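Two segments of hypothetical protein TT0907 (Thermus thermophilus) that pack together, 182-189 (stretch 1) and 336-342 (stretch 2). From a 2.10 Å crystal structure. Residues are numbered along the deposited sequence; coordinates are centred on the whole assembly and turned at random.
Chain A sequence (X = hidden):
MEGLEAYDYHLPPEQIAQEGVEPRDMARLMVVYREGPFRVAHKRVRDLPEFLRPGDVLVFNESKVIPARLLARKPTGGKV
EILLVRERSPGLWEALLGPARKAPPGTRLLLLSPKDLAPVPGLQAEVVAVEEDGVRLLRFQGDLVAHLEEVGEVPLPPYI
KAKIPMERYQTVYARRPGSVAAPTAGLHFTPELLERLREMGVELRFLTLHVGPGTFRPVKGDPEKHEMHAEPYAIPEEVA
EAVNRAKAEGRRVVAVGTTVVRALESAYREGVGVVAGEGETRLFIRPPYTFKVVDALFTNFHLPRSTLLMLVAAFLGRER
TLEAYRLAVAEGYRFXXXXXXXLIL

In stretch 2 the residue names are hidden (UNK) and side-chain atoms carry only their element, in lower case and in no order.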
# COMPACT_ATOMS: atom_id res chain seq x y z
N ALA A 182 8.25 -1.25 -2.51
CA ALA A 182 8.26 -0.57 -1.22
C ALA A 182 7.61 -1.44 -0.14
O ALA A 182 6.46 -1.85 -0.27
CB ALA A 182 7.52 0.76 -1.33
N PRO A 183 8.35 -1.73 0.94
CA PRO A 183 7.88 -2.56 2.06
C PRO A 183 6.61 -2.03 2.73
O PRO A 183 6.49 -0.83 3.00
CB PRO A 183 9.07 -2.55 3.02
CG PRO A 183 10.24 -2.43 2.09
CD PRO A 183 9.76 -1.37 1.13
N THR A 184 5.67 -2.93 3.00
CA THR A 184 4.41 -2.57 3.65
C THR A 184 3.98 -3.66 4.64
O THR A 184 4.63 -4.70 4.74
CB THR A 184 3.30 -2.34 2.61
OG1 THR A 184 3.15 -3.50 1.79
CG2 THR A 184 3.63 -1.15 1.72
N ALA A 185 2.90 -3.41 5.37
CA ALA A 185 2.41 -4.37 6.37
C ALA A 185 2.30 -5.80 5.84
O ALA A 185 2.58 -6.75 6.56
CB ALA A 185 1.06 -3.92 6.91
N GLY A 186 1.90 -5.94 4.58
CA GLY A 186 1.76 -7.26 3.99
C GLY A 186 3.06 -8.05 3.90
O GLY A 186 3.03 -9.28 3.77
N LEU A 187 4.19 -7.36 3.96
CA LEU A 187 5.50 -8.01 3.87
C LEU A 187 5.74 -9.00 5.00
O LEU A 187 6.53 -9.94 4.86
CB LEU A 187 6.62 -6.96 3.87
CG LEU A 187 8.05 -7.50 3.75
CD1 LEU A 187 8.33 -7.89 2.30
CD2 LEU A 187 9.05 -6.45 4.21
N HIS A 188 5.06 -8.79 6.13
CA HIS A 188 5.21 -9.65 7.31
C HIS A 188 4.69 -11.07 7.14
O HIS A 188 5.08 -11.97 7.89
CB HIS A 188 4.50 -9.00 8.50
CG HIS A 188 5.04 -7.65 8.86
ND1 HIS A 188 6.33 -7.46 9.31
CD2 HIS A 188 4.46 -6.43 8.84
CE1 HIS A 188 6.52 -6.17 9.55
NE2 HIS A 188 5.40 -5.53 9.27
N PHE A 189 3.81 -11.27 6.16
CA PHE A 189 3.24 -12.58 5.92
C PHE A 189 4.14 -13.49 5.09
O PHE A 189 4.87 -13.03 4.21
CB PHE A 189 1.87 -12.47 5.23
CG PHE A 189 0.80 -11.87 6.10
CD1 PHE A 189 0.83 -10.52 6.45
CD2 PHE A 189 -0.25 -12.66 6.57
CE1 PHE A 189 -0.17 -9.97 7.26
CE2 PHE A 189 -1.25 -12.12 7.37
CZ PHE A 189 -1.21 -10.76 7.72
N UNK A 336 8.68 1.48 11.54
CA UNK A 336 8.69 1.73 10.11
C UNK A 336 8.53 0.49 9.23
O UNK A 336 8.22 -0.59 9.72
c UNK A 336 8.58 5.25 7.46
c UNK A 336 8.76 4.38 8.54
c UNK A 336 10.45 4.24 6.34
o UNK A 336 9.25 6.04 5.32
c UNK A 336 9.78 3.43 8.53
c UNK A 336 9.97 2.49 9.71
c UNK A 336 10.62 3.37 7.42
c UNK A 336 9.43 5.18 6.37
N UNK A 337 8.74 0.69 7.93
CA UNK A 337 8.58 -0.33 6.89
C UNK A 337 9.14 -1.73 7.12
O UNK A 337 8.50 -2.72 6.74
c UNK A 337 9.15 0.22 5.58
o UNK A 337 8.67 1.52 5.34
N UNK A 338 10.33 -1.82 7.69
CA UNK A 338 10.94 -3.12 7.92
C UNK A 338 10.81 -3.55 9.37
O UNK A 338 11.37 -4.56 9.79
c UNK A 338 12.72 -2.68 6.07
c UNK A 338 14.22 -2.53 5.86
c UNK A 338 12.42 -3.08 7.52
c UNK A 338 12.14 -3.72 5.12
N UNK A 339 10.05 -2.77 10.14
CA UNK A 339 9.88 -3.05 11.55
C UNK A 339 8.84 -4.09 11.91
O UNK A 339 8.54 -5.00 11.14
N UNK A 340 8.28 -3.94 13.11
CA UNK A 340 7.28 -4.87 13.61
C UNK A 340 5.87 -4.44 13.23
O UNK A 340 5.69 -3.48 12.49
c UNK A 340 8.73 -5.62 15.53
o UNK A 340 9.10 -6.65 14.93
c UNK A 340 7.40 -5.01 15.13
o UNK A 340 9.40 -5.08 16.43
N UNK A 341 4.88 -5.15 13.76
CA UNK A 341 3.50 -4.84 13.43
C UNK A 341 2.59 -4.69 14.63
O UNK A 341 2.93 -5.09 15.75
c UNK A 341 2.95 -5.92 12.50
N UNK A 342 1.42 -4.11 14.38
CA UNK A 342 0.42 -3.90 15.40
C UNK A 342 -0.90 -4.46 14.88
O UNK A 342 -1.22 -4.31 13.71
c UNK A 342 0.06 0.07 18.22
c UNK A 342 0.25 -2.40 15.69
s UNK A 342 -1.16 -0.30 16.96
c UNK A 342 -0.89 -2.08 16.66
O HOH W 1 6.63 -4.43 6.66

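Position 336 carries eight side-chain atoms, seven carbons and one oxygen. One carbon leads to a six-membered carbon ring that bears the oxygen. None of these atoms reaches stretch 1. A phenol of this kind is Tyr336. Its backbone O opens a type I beta turn that ends at position 339.

Position 337 has two side-chain atoms, a carbon and then an oxygen. The carbon points toward stretch 1, and CB of 337 lies 3.8 Å from CB of Pro183. One carbon with a single terminal oxygen makes this Ser337. The two CA atoms of Pro183 and Ser337 are 5.4 Å apart, so the backbones come close here.

Position 338 has four carbons, forked at the second. The CA-to-CB bond points away from stretch 1, but the end of the side chain comes nearer. One branch tip meets the ring of Pro183 and the tip of Leu187. The fork at the second carbon identifies Leu338. Its CD2 is 3.8 Å from CG of Pro183 and 4.2 Å from CD2 of Leu187. Chi1 is m and chi2 is t.

Position 339 has no side-chain atoms, so it is Gly339. Its N donates to O of Tyr336 at 2.9 Å and closes the turn. A CB here would point away from stretch 1 and would be crowded by O of Tyr336. The backbone O of Gly339 lies at the edge of the His188 ring, near its plane.

Position 340 has two carbons, the second carrying two oxygens. This is a short carboxylate, Asp340. Its CA-to-CB bond points away from stretch 1, and both carboxylate oxygens are hydrogen-bonded to residues flanking the stretches. Its backbone O is 3.8 Å from NE2 of His188.

Position 341 has a single carbon, which points toward stretch 1 and sits over one face of the His188 ring. One carbon alone gives Ala341. CB of Ala341 is 4.0 Å from CD2 of His188, in a CH-pi contact.

Position 342 has two carbons, a sulfur and a last carbon, unbranched. This is Met342, in a strand and out of reach of stretch 1.

The contact buries 296 Å² in total, and no direct hydrogen bond crosses it. Pro183 and Leu187 give an apolar patch for Leu338, while His188 packs its ring against Ala341. Water 1 links the two backbones by donating to O of Thr184 at 2.8 Å and to O of Ser337 at 2.5 Å.

Stretch 2 (336-342) YSLGDAM
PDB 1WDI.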